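Local coordinates for Mlr6093 protein (Mesorhizobium loti, PDB 2QJ8), which probably acts as a zinc-dependent hydrolase of the aspartoacylase family, probably cleaving amide or ester bonds, at residues P36-N41 with I81-E86; G53-E58 with D139-G144; K104-V109 with E120-A125; V178-E183 with L252-S257; V284-P289 with S297-A302. One frame throughout, in Å; residues are numbered along the deposited sequence.

Contact 1: P36-N41 with I81-E86; sequences PVFSCN and IIIVPE
Phe38 and Ile83 lie side by side with their side chains pointing the same way, across two antiparallel strands. Strand 33-42 runs against strand 79-84, which on its other edge pairs in parallel with strand 47-52. The pair thus belongs to the mixed beta sheet of the hydrolase core. CG of Phe38 stands anti to the backbone N (chi1 160°), beside the carbonyl carbon. The ring meets the end of the isoleucine, with Phe38 CD2 3.8 Å from Ile83 CD1. Cys40 and Ile81 share this face of the sheet. Helix 60-75 covers it, placing Val69 on Phe38 and Leu68 on Ile83. Leu293 of the second subunit also packs on Phe38. An alanine at Phe38 would probably open a gap beside Ile83 CD1 and leave Val69 and Leu293 of the second subunit without much of the side chain they pack on.

Ser39 and Ile82 lie on the other face. There Val37 CG1 approaches Ile82 CG2 at 3.7 Å, and the two side chains cross obliquely. Ser39 OG meets the other branch, 3.9 Å from Ile82 CG1. The backbones are tied by two hydrogen-bonded pairs. Phe38 N and Ile83 O are 2.9 Å apart, with the return bond from Ile83 N to Phe38 O. Cys40 and Ile81 repeat the pattern. Beyond Val84 the strands part, and a water takes over the link. It donates to Pro36 O at 2.8 Å and accepts from Glu86 N at 3.3 Å.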
# COMPACT_ATOMS: atom_id res chain seq x y z
N PRO A 36 -6.42 16.08 18.15
CA PRO A 36 -7.87 16.28 18.25
C PRO A 36 -8.64 15.09 18.84
O PRO A 36 -8.30 13.93 18.58
CB PRO A 36 -8.31 16.52 16.81
CG PRO A 36 -7.11 17.04 16.12
CD PRO A 36 -5.97 16.24 16.76
N VAL A 37 -9.64 15.41 19.66
CA VAL A 37 -10.45 14.44 20.36
C VAL A 37 -11.93 14.83 20.22
O VAL A 37 -12.29 16.02 20.24
CB VAL A 37 -10.06 14.38 21.88
CG1 VAL A 37 -11.00 13.44 22.66
CG2 VAL A 37 -8.62 13.95 22.04
N PHE A 38 -12.76 13.82 20.03
CA PHE A 38 -14.19 13.95 19.97
C PHE A 38 -14.74 13.18 21.17
O PHE A 38 -14.22 12.12 21.51
CB PHE A 38 -14.70 13.33 18.68
CG PHE A 38 -16.15 12.95 18.69
CD1 PHE A 38 -17.11 13.84 18.25
CD2 PHE A 38 -16.55 11.66 19.07
CE1 PHE A 38 -18.45 13.47 18.22
CE2 PHE A 38 -17.87 11.30 19.05
CZ PHE A 38 -18.82 12.19 18.63
N SER A 39 -15.77 13.72 21.82
CA SER A 39 -16.45 12.98 22.88
C SER A 39 -17.97 13.20 22.79
O SER A 39 -18.41 14.33 22.58
CB SER A 39 -15.88 13.34 24.24
OG SER A 39 -16.54 12.62 25.25
N CYS A 40 -18.75 12.12 22.87
CA CYS A 40 -20.22 12.20 22.84
C CYS A 40 -20.71 11.59 24.14
O CYS A 40 -20.59 10.41 24.35
CB CYS A 40 -20.80 11.51 21.63
SG CYS A 40 -22.60 11.76 21.39
N ASN A 41 -21.22 12.44 25.02
CA ASN A 41 -21.69 12.04 26.32
C ASN A 41 -23.22 12.04 26.35
O ASN A 41 -23.82 13.10 26.37
CB ASN A 41 -21.12 13.03 27.33
CG ASN A 41 -21.47 12.71 28.77
OD1 ASN A 41 -22.29 11.86 29.07
ND2 ASN A 41 -20.82 13.42 29.67
N ILE A 81 -18.66 7.85 24.41
CA ILE A 81 -17.73 7.39 23.38
C ILE A 81 -16.74 8.50 23.12
O ILE A 81 -17.12 9.63 22.80
CB ILE A 81 -18.43 7.00 22.05
CG1 ILE A 81 -19.42 5.88 22.31
CG2 ILE A 81 -17.33 6.58 21.02
CD1 ILE A 81 -20.31 5.49 21.12
N ILE A 82 -15.46 8.19 23.33
CA ILE A 82 -14.38 9.12 23.07
C ILE A 82 -13.67 8.59 21.82
O ILE A 82 -13.48 7.39 21.69
CB ILE A 82 -13.36 9.21 24.27
CG1 ILE A 82 -14.05 9.62 25.59
CG2 ILE A 82 -12.28 10.19 23.95
CD1 ILE A 82 -13.11 9.50 26.86
N ILE A 83 -13.30 9.48 20.89
CA ILE A 83 -12.60 9.09 19.65
C ILE A 83 -11.39 9.98 19.39
O ILE A 83 -11.52 11.21 19.46
CB ILE A 83 -13.51 9.13 18.37
CG1 ILE A 83 -14.76 8.27 18.55
CG2 ILE A 83 -12.74 8.63 17.13
CD1 ILE A 83 -15.85 8.37 17.41
N VAL A 84 -10.24 9.34 19.13
CA VAL A 84 -8.99 10.02 18.76
C VAL A 84 -8.58 9.40 17.40
O VAL A 84 -7.96 8.35 17.35
CB VAL A 84 -7.89 9.96 19.86
CG1 VAL A 84 -7.74 8.57 20.44
CG2 VAL A 84 -6.56 10.52 19.35
N PRO A 85 -9.00 10.05 16.27
CA PRO A 85 -8.74 9.43 14.96
C PRO A 85 -7.31 9.18 14.56
O PRO A 85 -7.09 8.19 13.88
CB PRO A 85 -9.49 10.36 13.94
CG PRO A 85 -10.53 11.02 14.78
CD PRO A 85 -9.75 11.31 16.06
N GLU A 86 -6.37 10.01 15.03
CA GLU A 86 -4.94 9.84 14.76
C GLU A 86 -4.17 10.07 16.04
O GLU A 86 -3.85 11.21 16.38
CB GLU A 86 -4.41 10.84 13.71
CG GLU A 86 -5.05 10.80 12.34
CD GLU A 86 -6.20 11.74 12.16
OE1 GLU A 86 -6.07 12.96 12.48
OE2 GLU A 86 -7.25 11.30 11.63
O HOH W 1 -6.71 12.83 16.61

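Contact 2: G53-E58 with D139-G144; sequences GNHGNE and DLHSFG
The imidazoles of His55 and His141 approach each other obliquely, their planes at 71°. His141 NE2 lies at the edge of the His55 ring, 4.2 Å from His55 NE2. One water sits in plane at the edge of both rings, 2.9 Å from His55 NE2 and 3.2 Å from His141 NE2. Asn54 ND2 lies above one face of the His55 ring, toward its rim. Each ring is fixed at its other nitrogen: His55 ND1 hydrogen-bonds to Arg97 O and His141 ND1 to Glu206 OE1.

Ser142 is wedged between His55 and Glu58. Its CB is 3.9 Å from His55 CD2 and 3.4 Å from Glu58 CB. The Glu58 chain bends at chi2 (-58°), turning CD aside. OE1 and OE2 hydrogen-bond to Gly61 N and Gln60 N at the helix start. A second water links Glu58 OE1, Leu140 O and Gly53 N.

His55 and Glu58 fit the HxxE pattern of this family and His141 the later histidine, which bind zinc in relatives. His55 and His141 are probably ligands here; Glu58, as modelled, is turned away and would have to swing round. Here the loop before helix 60-75 meets strand 136-144, which runs between and parallel to strands 47-52 and 201-208.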
# COMPACT_ATOMS: atom_id res chain seq x y z
N GLY A 53 -4.74 5.50 13.83
CA GLY A 53 -3.48 6.17 13.54
C GLY A 53 -2.32 5.95 14.46
O GLY A 53 -1.51 6.84 14.61
N ASN A 54 -2.24 4.79 15.10
CA ASN A 54 -1.05 4.43 15.87
C ASN A 54 0.14 4.36 14.92
O ASN A 54 1.26 4.63 15.33
CB ASN A 54 -1.19 3.08 16.58
CG ASN A 54 0.10 2.66 17.29
OD1 ASN A 54 0.42 3.21 18.33
ND2 ASN A 54 0.84 1.71 16.73
N HIS A 55 -0.11 3.92 13.67
CA HIS A 55 0.92 3.86 12.64
C HIS A 55 0.58 4.83 11.54
O HIS A 55 -0.57 5.04 11.25
CB HIS A 55 1.07 2.46 12.09
CG HIS A 55 1.51 1.46 13.11
ND1 HIS A 55 2.77 1.48 13.68
CD2 HIS A 55 0.87 0.39 13.64
CE1 HIS A 55 2.87 0.48 14.54
NE2 HIS A 55 1.74 -0.21 14.52
N GLY A 56 1.58 5.40 10.90
CA GLY A 56 1.33 6.45 9.91
C GLY A 56 1.01 6.14 8.45
O GLY A 56 0.61 7.05 7.68
N ASN A 57 1.14 4.90 8.07
CA ASN A 57 0.88 4.50 6.69
C ASN A 57 -0.49 3.77 6.52
O ASN A 57 -0.65 3.00 5.58
CB ASN A 57 2.12 3.72 6.16
CG ASN A 57 2.67 2.63 7.15
OD1 ASN A 57 2.01 2.23 8.13
ND2 ASN A 57 3.88 2.13 6.85
N GLU A 58 -1.44 4.07 7.40
CA GLU A 58 -2.76 3.45 7.41
C GLU A 58 -3.76 4.53 7.67
O GLU A 58 -3.86 5.01 8.81
CB GLU A 58 -2.82 2.39 8.51
CG GLU A 58 -3.96 1.37 8.38
CD GLU A 58 -5.35 1.96 8.34
OE1 GLU A 58 -5.76 2.66 9.30
OE2 GLU A 58 -6.03 1.73 7.32
N ASP A 139 -9.34 -0.34 18.93
CA ASP A 139 -8.23 0.19 18.12
C ASP A 139 -8.43 -0.21 16.66
O ASP A 139 -8.61 -1.38 16.35
CB ASP A 139 -6.88 -0.29 18.66
CG ASP A 139 -5.66 0.32 17.91
OD1 ASP A 139 -5.57 1.55 17.68
OD2 ASP A 139 -4.74 -0.47 17.60
N LEU A 140 -8.41 0.79 15.76
CA LEU A 140 -8.54 0.62 14.32
C LEU A 140 -7.08 0.51 13.85
O LEU A 140 -6.40 1.50 13.60
CB LEU A 140 -9.32 1.78 13.71
CG LEU A 140 -10.65 2.09 14.43
CD1 LEU A 140 -11.33 3.31 13.82
CD2 LEU A 140 -11.64 0.89 14.48
N HIS A 141 -6.62 -0.75 13.77
CA HIS A 141 -5.18 -1.09 13.69
C HIS A 141 -4.61 -1.38 12.29
O HIS A 141 -5.28 -1.95 11.42
CB HIS A 141 -4.95 -2.29 14.61
CG HIS A 141 -3.53 -2.72 14.73
ND1 HIS A 141 -3.04 -3.83 14.08
CD2 HIS A 141 -2.48 -2.19 15.41
CE1 HIS A 141 -1.75 -3.96 14.35
NE2 HIS A 141 -1.39 -2.98 15.16
N SER A 142 -3.38 -0.92 12.10
CA SER A 142 -2.71 -1.11 10.84
C SER A 142 -2.03 -2.44 10.86
O SER A 142 -1.10 -2.62 11.61
CB SER A 142 -1.66 -0.03 10.64
OG SER A 142 -0.99 -0.26 9.41
N PHE A 143 -2.50 -3.38 10.06
CA PHE A 143 -1.84 -4.68 10.00
C PHE A 143 -0.45 -4.50 9.33
O PHE A 143 0.55 -5.05 9.82
CB PHE A 143 -2.71 -5.68 9.24
CG PHE A 143 -2.27 -7.09 9.41
CD1 PHE A 143 -2.55 -7.77 10.59
CD2 PHE A 143 -1.55 -7.73 8.41
CE1 PHE A 143 -2.16 -9.06 10.77
CE2 PHE A 143 -1.14 -9.03 8.59
CZ PHE A 143 -1.46 -9.70 9.77
N GLY A 144 -0.40 -3.68 8.28
CA GLY A 144 0.84 -3.35 7.55
C GLY A 144 0.41 -2.96 6.15
O GLY A 144 -0.39 -3.69 5.56
O HOH W 2 -5.22 3.22 11.92
O HOH W 3 -4.33 2.54 15.42
O HOH W 4 1.60 -2.53 16.24

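Contact 3: K104-V109 with E120-A125; sequences KNLNRV and ERIADA
Leu106 lays CD1 against the side of Ile122, 3.7 Å from Ile122 CB, and the two side chains cross at about a right angle. This is a loop packed on a helix: 104-109 leads toward helix 118-129 and folds back on its first turns. CG of Leu106 stands anti to the backbone N (chi1 174°), beside the carbonyl carbon. Both methyls beyond it reach Ile122 CG2, each at 3.8 Å from that atom.

Val109 adds a second apolar touch. Its CG2 lies 3.9 Å from Ala123 CB, which also receives Leu106 CD1. The small alanine lets both loop side chains come close to the helix. Ile122 also packs on Leu33 and Leu35 of strand 33-42 and on Val24 of strand 16-24. The helix is thereby set between the loop and these strands.

A charged pair closes the more exposed end. The extended Lys104 chain carries NZ to Glu120, and the two side chains meet at a slant. Ser117, just before the helix, ties into both, since its N hydrogen-bonds to Glu120 OE2 and its OG to Lys104 NZ. OE2 therefore has two donors. Its salt bridge to Lys104 NZ measures 2.9 Å, though as a hydrogen bond it is weak.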
# COMPACT_ATOMS: atom_id res chain seq x y z
N LYS A 104 10.05 5.04 17.86
CA LYS A 104 9.29 4.08 18.67
C LYS A 104 7.89 3.85 18.15
O LYS A 104 7.23 4.72 17.57
CB LYS A 104 9.24 4.50 20.15
CG LYS A 104 10.62 4.74 20.79
CD LYS A 104 10.58 5.21 22.25
CE LYS A 104 12.01 5.40 22.76
NZ LYS A 104 12.11 6.08 24.08
N ASN A 105 7.46 2.61 18.33
CA ASN A 105 6.10 2.17 18.03
C ASN A 105 5.33 2.53 19.28
O ASN A 105 5.54 1.97 20.36
CB ASN A 105 6.12 0.67 17.74
CG ASN A 105 4.74 0.05 17.56
OD1 ASN A 105 3.68 0.67 17.74
ND2 ASN A 105 4.75 -1.20 17.15
N LEU A 106 4.48 3.54 19.11
CA LEU A 106 3.67 4.14 20.16
C LEU A 106 2.87 3.12 20.99
O LEU A 106 2.75 3.26 22.21
CB LEU A 106 2.75 5.20 19.53
CG LEU A 106 1.69 5.90 20.38
CD1 LEU A 106 2.38 6.61 21.52
CD2 LEU A 106 0.86 6.88 19.53
N ASN A 107 2.32 2.13 20.30
CA ASN A 107 1.56 1.06 20.92
C ASN A 107 2.41 0.23 21.88
O ASN A 107 1.97 0.02 23.02
CB ASN A 107 0.90 0.19 19.84
CG ASN A 107 -0.04 -0.86 20.40
OD1 ASN A 107 0.40 -1.87 20.95
ND2 ASN A 107 -1.34 -0.66 20.19
N ARG A 108 3.62 -0.18 21.47
CA ARG A 108 4.45 -1.01 22.37
C ARG A 108 5.03 -0.27 23.57
O ARG A 108 5.45 -0.94 24.54
CB ARG A 108 5.55 -1.87 21.69
CG ARG A 108 6.55 -1.16 20.82
CD ARG A 108 7.89 -1.91 20.64
NE ARG A 108 8.61 -1.46 19.44
CZ ARG A 108 9.27 -0.29 19.28
NH1 ARG A 108 9.33 0.64 20.25
NH2 ARG A 108 9.84 -0.02 18.11
N VAL A 109 5.03 1.07 23.58
CA VAL A 109 5.57 1.83 24.73
C VAL A 109 4.56 2.15 25.85
O VAL A 109 4.98 2.63 26.90
CB VAL A 109 6.28 3.13 24.30
CG1 VAL A 109 7.30 2.82 23.19
CG2 VAL A 109 5.30 4.17 23.88
N GLU A 120 6.53 8.16 24.20
CA GLU A 120 6.27 7.89 25.62
C GLU A 120 5.37 8.94 26.27
O GLU A 120 4.53 8.59 27.12
CB GLU A 120 7.59 7.80 26.39
CG GLU A 120 8.56 6.75 25.89
CD GLU A 120 9.81 6.75 26.69
OE1 GLU A 120 9.82 6.11 27.76
OE2 GLU A 120 10.79 7.39 26.26
N ARG A 121 5.54 10.22 25.90
CA ARG A 121 4.66 11.30 26.39
C ARG A 121 3.25 11.19 25.80
O ARG A 121 2.27 11.48 26.50
CB ARG A 121 5.24 12.70 26.14
CG ARG A 121 6.62 12.92 26.78
CD ARG A 121 7.03 14.41 26.84
NE ARG A 121 7.09 15.05 25.53
CZ ARG A 121 8.05 14.87 24.62
NH1 ARG A 121 9.06 14.07 24.84
NH2 ARG A 121 7.98 15.52 23.47
N ILE A 122 3.13 10.77 24.53
CA ILE A 122 1.81 10.56 23.92
C ILE A 122 1.08 9.44 24.67
O ILE A 122 -0.09 9.62 25.03
CB ILE A 122 1.88 10.22 22.40
CG1 ILE A 122 2.44 11.44 21.62
CG2 ILE A 122 0.42 9.84 21.85
CD1 ILE A 122 2.93 11.13 20.24
N ALA A 123 1.78 8.33 24.90
CA ALA A 123 1.24 7.16 25.59
C ALA A 123 0.83 7.54 27.03
O ALA A 123 -0.25 7.17 27.46
CB ALA A 123 2.26 6.01 25.59
N ASP A 124 1.68 8.30 27.73
CA ASP A 124 1.38 8.82 29.06
C ASP A 124 0.13 9.71 29.12
O ASP A 124 -0.65 9.57 30.07
CB ASP A 124 2.59 9.57 29.59
CG ASP A 124 2.36 10.14 30.97
OD1 ASP A 124 2.26 9.38 31.94
OD2 ASP A 124 2.25 11.37 31.06
N ALA A 125 -0.07 10.58 28.11
CA ALA A 125 -1.22 11.47 28.03
C ALA A 125 -2.52 10.71 27.87
O ALA A 125 -3.50 11.03 28.53
CB ALA A 125 -1.06 12.46 26.84

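Contact 4: V178-E183 with L252-S257; sequences VTLLWE and LETTSS
Trp182 carries CG anti to its backbone N (chi1 -177°), while Thr254 holds OG1 anti to its own N (chi1 172°) and CG2 in the crowded position between N and the carbonyl carbon. These rotamers bring the Thr254 methyl, in the conformer given, over one face of the five-membered ring of Trp182, a CH-pi contact whose closeness is doubtful as modelled.

Leu180 shares the face of the sheet with Trp182, Leu252 and Thr254. Its CD2 is 3.7 Å from Thr254 CG2, and its CD1 is 4.0 Å from Leu252 CB. Farther along, Val178 CG1 and Leu252 CD1 meet at 4.1 Å, where the two side chains cross at about a right angle. Leu181 and Glu253 occupy the other face, with Leu181 CB 4.0 Å from Glu253 CB.

The backbones form a parallel pair of strands, 178-182 with 250-261. Leu252 N hydrogen-bonds to Thr179 O at 3.0 Å, and Leu181 N to Leu252 O at 2.8 Å. Thr254 N then bonds to Leu181 O at 3.0 Å. Strand 250-261 pairs on with strand 322-329, so the contact links strand 178-182 to the C-terminal strands.

An alanine at Trp182 would probably leave the Thr254 methyl without its ring and Gln259 OE1 without the NE1 donor. Thr254 OG1 hydrogen-bonds to Leu326 O. The threonine is thus split in use: its hydroxyl serves the next strand, and its methyl packs on Leu180 and faces the indole.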
# COMPACT_ATOMS: atom_id res chain seq x y z
N VAL A 178 -13.83 -12.45 9.24
CA VAL A 178 -13.03 -13.35 10.07
C VAL A 178 -12.80 -12.86 11.49
O VAL A 178 -12.49 -11.69 11.70
CB VAL A 178 -11.60 -13.50 9.45
CG1 VAL A 178 -10.68 -14.36 10.35
CG2 VAL A 178 -11.68 -14.06 8.01
N THR A 179 -12.95 -13.74 12.47
CA THR A 179 -12.44 -13.45 13.81
C THR A 179 -11.27 -14.42 13.92
O THR A 179 -11.47 -15.62 13.79
CB THR A 179 -13.47 -13.62 14.97
OG1 THR A 179 -14.58 -12.74 14.75
CG2 THR A 179 -12.80 -13.29 16.33
N LEU A 180 -10.05 -13.94 14.14
CA LEU A 180 -8.90 -14.83 14.16
C LEU A 180 -8.31 -15.03 15.54
O LEU A 180 -7.87 -14.06 16.14
CB LEU A 180 -7.80 -14.30 13.23
CG LEU A 180 -6.53 -15.16 13.02
CD1 LEU A 180 -6.79 -16.51 12.35
CD2 LEU A 180 -5.52 -14.36 12.24
N LEU A 181 -8.26 -16.29 15.99
CA LEU A 181 -7.60 -16.62 17.25
C LEU A 181 -6.12 -16.79 16.90
O LEU A 181 -5.75 -17.59 16.06
CB LEU A 181 -8.17 -17.88 17.90
CG LEU A 181 -9.67 -17.97 18.18
CD1 LEU A 181 -9.90 -19.10 19.17
CD2 LEU A 181 -10.24 -16.69 18.74
N TRP A 182 -5.26 -16.01 17.54
CA TRP A 182 -3.84 -16.05 17.25
C TRP A 182 -2.98 -15.58 18.42
O TRP A 182 -3.04 -14.42 18.81
CB TRP A 182 -3.57 -15.18 16.00
CG TRP A 182 -2.14 -15.17 15.52
CD1 TRP A 182 -1.14 -16.08 15.81
CD2 TRP A 182 -1.57 -14.28 14.54
NE1 TRP A 182 0.01 -15.75 15.15
CE2 TRP A 182 -0.22 -14.66 14.35
CE3 TRP A 182 -2.06 -13.18 13.84
CZ2 TRP A 182 0.64 -13.97 13.49
CZ3 TRP A 182 -1.20 -12.50 12.97
CH2 TRP A 182 0.14 -12.90 12.82
N GLU A 183 -2.15 -16.49 18.92
CA GLU A 183 -1.26 -16.24 20.04
C GLU A 183 0.06 -15.73 19.49
O GLU A 183 1.07 -16.41 19.51
CB GLU A 183 -1.13 -17.52 20.87
CG GLU A 183 -0.42 -17.35 22.18
CD GLU A 183 -0.51 -18.58 23.10
OE1 GLU A 183 -1.38 -19.48 22.93
OE2 GLU A 183 0.32 -18.64 24.02
N LEU A 252 -11.57 -18.46 12.83
CA LEU A 252 -10.39 -19.19 12.37
C LEU A 252 -9.29 -19.04 13.41
O LEU A 252 -9.37 -18.19 14.28
CB LEU A 252 -9.94 -18.61 11.02
CG LEU A 252 -10.93 -18.59 9.84
CD1 LEU A 252 -10.28 -17.98 8.57
CD2 LEU A 252 -11.46 -19.98 9.54
N GLU A 253 -8.29 -19.92 13.33
CA GLU A 253 -7.11 -19.84 14.20
C GLU A 253 -5.87 -20.05 13.38
O GLU A 253 -5.89 -20.78 12.38
CB GLU A 253 -7.14 -20.82 15.40
CG GLU A 253 -7.06 -22.25 15.06
CD GLU A 253 -7.20 -23.15 16.27
OE1 GLU A 253 -7.07 -22.68 17.43
OE2 GLU A 253 -7.44 -24.35 16.06
N THR A 254 -4.79 -19.42 13.84
CA THR A 254 -3.49 -19.53 13.18
C THR A 254 -2.46 -19.91 14.22
O THR A 254 -2.41 -19.34 15.30
CB THR A 254 -3.07 -18.24 12.41
OG1 THR A 254 -1.72 -18.38 11.96
CG2 THR A 254 -3.15 -17.04 13.25
N THR A 255 -1.69 -20.96 13.88
CA THR A 255 -0.61 -21.52 14.73
C THR A 255 0.70 -21.34 13.96
O THR A 255 0.67 -20.97 12.79
CB THR A 255 -0.85 -23.04 15.09
OG1 THR A 255 -0.84 -23.85 13.90
CG2 THR A 255 -2.17 -23.21 15.84
N SER A 256 1.84 -21.62 14.61
CA SER A 256 3.16 -21.40 13.98
C SER A 256 3.37 -22.01 12.60
O SER A 256 3.94 -21.35 11.73
CB SER A 256 4.31 -21.77 14.91
OG SER A 256 4.49 -20.71 15.83
N SER A 257 2.85 -23.21 12.35
CA SER A 257 2.96 -23.83 11.02
C SER A 257 2.18 -23.09 9.88
O SER A 257 2.43 -23.34 8.69
CB SER A 257 2.56 -25.30 11.08
OG SER A 257 1.22 -25.43 11.47
O HOH W 5 -1.81 -19.24 17.74

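Contact 5: V284-P289 with S297-A302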
# COMPACT_ATOMS: atom_id res chain seq x y z
N VAL A 284 1.94 -20.75 -2.10
CA VAL A 284 1.30 -19.53 -1.62
C VAL A 284 2.03 -18.31 -2.20
O VAL A 284 1.42 -17.30 -2.46
CB VAL A 284 1.17 -19.55 -0.06
CG1 VAL A 284 0.83 -18.19 0.50
CG2 VAL A 284 0.13 -20.60 0.35
N GLY A 285 3.34 -18.44 -2.43
CA GLY A 285 4.13 -17.41 -3.04
C GLY A 285 5.45 -17.96 -3.54
O GLY A 285 5.80 -19.11 -3.27
N VAL A 286 6.15 -17.12 -4.28
CA VAL A 286 7.43 -17.46 -4.88
C VAL A 286 8.47 -16.40 -4.49
O VAL A 286 8.13 -15.22 -4.43
CB VAL A 286 7.28 -17.56 -6.42
CG1 VAL A 286 8.62 -17.63 -7.12
CG2 VAL A 286 6.42 -18.77 -6.78
N LEU A 287 9.71 -16.81 -4.24
CA LEU A 287 10.77 -15.91 -3.88
C LEU A 287 11.77 -15.88 -5.04
O LEU A 287 12.30 -16.91 -5.45
CB LEU A 287 11.44 -16.36 -2.59
CG LEU A 287 12.47 -15.45 -1.93
CD1 LEU A 287 11.80 -14.24 -1.30
CD2 LEU A 287 13.20 -16.25 -0.88
N HIS A 288 11.98 -14.70 -5.60
CA HIS A 288 12.89 -14.49 -6.70
C HIS A 288 14.20 -13.96 -6.10
O HIS A 288 14.17 -12.91 -5.46
CB HIS A 288 12.30 -13.46 -7.65
CG HIS A 288 10.96 -13.84 -8.22
ND1 HIS A 288 10.82 -14.76 -9.23
CD2 HIS A 288 9.71 -13.41 -7.93
CE1 HIS A 288 9.54 -14.90 -9.53
NE2 HIS A 288 8.85 -14.09 -8.76
N PRO A 289 15.35 -14.63 -6.34
CA PRO A 289 16.64 -14.17 -5.79
C PRO A 289 17.09 -12.81 -6.33
O PRO A 289 17.06 -12.61 -7.54
CB PRO A 289 17.60 -15.26 -6.23
CG PRO A 289 17.02 -15.78 -7.47
CD PRO A 289 15.55 -15.81 -7.19
N SER A 297 13.82 -19.58 -8.93
CA SER A 297 12.98 -19.02 -7.87
C SER A 297 12.62 -20.14 -6.88
O SER A 297 12.60 -21.34 -7.24
CB SER A 297 11.71 -18.39 -8.45
OG SER A 297 10.94 -19.33 -9.16
N ILE A 298 12.33 -19.73 -5.64
CA ILE A 298 12.00 -20.61 -4.53
C ILE A 298 10.51 -20.57 -4.25
O ILE A 298 9.96 -19.49 -4.07
CB ILE A 298 12.78 -20.15 -3.25
CG1 ILE A 298 14.30 -20.36 -3.43
CG2 ILE A 298 12.28 -20.84 -1.97
CD1 ILE A 298 15.16 -19.58 -2.45
N ASP A 299 9.87 -21.73 -4.22
CA ASP A 299 8.45 -21.85 -3.86
C ASP A 299 8.26 -21.87 -2.34
O ASP A 299 9.05 -22.50 -1.62
CB ASP A 299 7.86 -23.14 -4.40
CG ASP A 299 7.93 -23.23 -5.87
OD1 ASP A 299 7.58 -22.23 -6.55
OD2 ASP A 299 8.31 -24.32 -6.36
N ILE A 300 7.22 -21.18 -1.87
CA ILE A 300 6.85 -21.12 -0.45
C ILE A 300 5.46 -21.79 -0.36
O ILE A 300 4.47 -21.24 -0.85
CB ILE A 300 6.84 -19.67 0.10
CG1 ILE A 300 8.20 -18.98 -0.12
CG2 ILE A 300 6.45 -19.68 1.60
CD1 ILE A 300 8.24 -17.54 0.21
N ARG A 301 5.40 -22.98 0.25
CA ARG A 301 4.18 -23.79 0.27
C ARG A 301 3.44 -23.88 1.62
O ARG A 301 4.06 -23.87 2.69
CB ARG A 301 4.53 -25.20 -0.19
CG ARG A 301 4.97 -25.31 -1.64
CD ARG A 301 5.52 -26.69 -1.95
NE ARG A 301 5.99 -26.72 -3.33
CZ ARG A 301 5.27 -27.04 -4.41
NH1 ARG A 301 3.99 -27.37 -4.34
NH2 ARG A 301 5.83 -27.00 -5.62
N ALA A 302 2.11 -23.99 1.53
CA ALA A 302 1.23 -24.19 2.68
C ALA A 302 1.53 -25.57 3.33
O ALA A 302 1.70 -26.59 2.64
CB ALA A 302 -0.23 -24.14 2.24
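Leu287 and Ile298 stand side by side and point the same way. Leu287 CB lies 4.1 Å from Ile298 CB and Leu287 CD2 lies 4.2 Å from Ile298 CD1, so the two side chains touch at the base and again at the tip. Ile300 is the next bump on this face. It fills the place that Gly285, opposite, leaves without a side chain, and Ile300 CB rests 3.6 Å from Gly285 O. Its tip turns toward Leu287, with Ile300 CD1 4.4 Å from Leu287 CB. Phe268 and Val323 also pack on Ile300.

On the other face Val286 and Asp299 run alongside each other. Val286 CG2 touches Asp299 OD1, while its CG1 lies over one face of the His288 ring, toward the rim. That CG1 also sits beside Ser297 CB, doubtfully close, as both residues have two conformers. His288 NE2 hydrogen-bonds to Glu269 OE1. At the far end Val284 CG2 meets Ala302 CB at 4.0 Å.

Hydrogen bonds run both ways between Leu287 and Ile298. Ile300 O accepts from Val284 N at 2.9 Å and weakly from Gly285 N at 3.4 Å. Two residues facing one make this a classic beta bulge, set in the hairpin that ends a four-stranded antiparallel sheet.

How the contacts relate
Contact 2 holds the probable zinc site, its centre about 6 Å from the centre of the chain. Contact 3 touches it directly: Asn54 ND2 is 3.2 Å from Asn105 OD1, a probable hydrogen bond beside His55. Contact 4 touches its other end, where Phe143 CE1 lies 4.2 Å from Trp182 CZ3. Contact 1 comes within about 4 Å of contact 2 at nearest atoms without touching. Contact 5 is remote, its centre about 28 Å from that of contact 2 and about 44 Å from that of contact 1. Across the dimer, however, residues between the strands of the contact 5 hairpin, Met290 and Leu293, pack on contact 1 of the partner subunit.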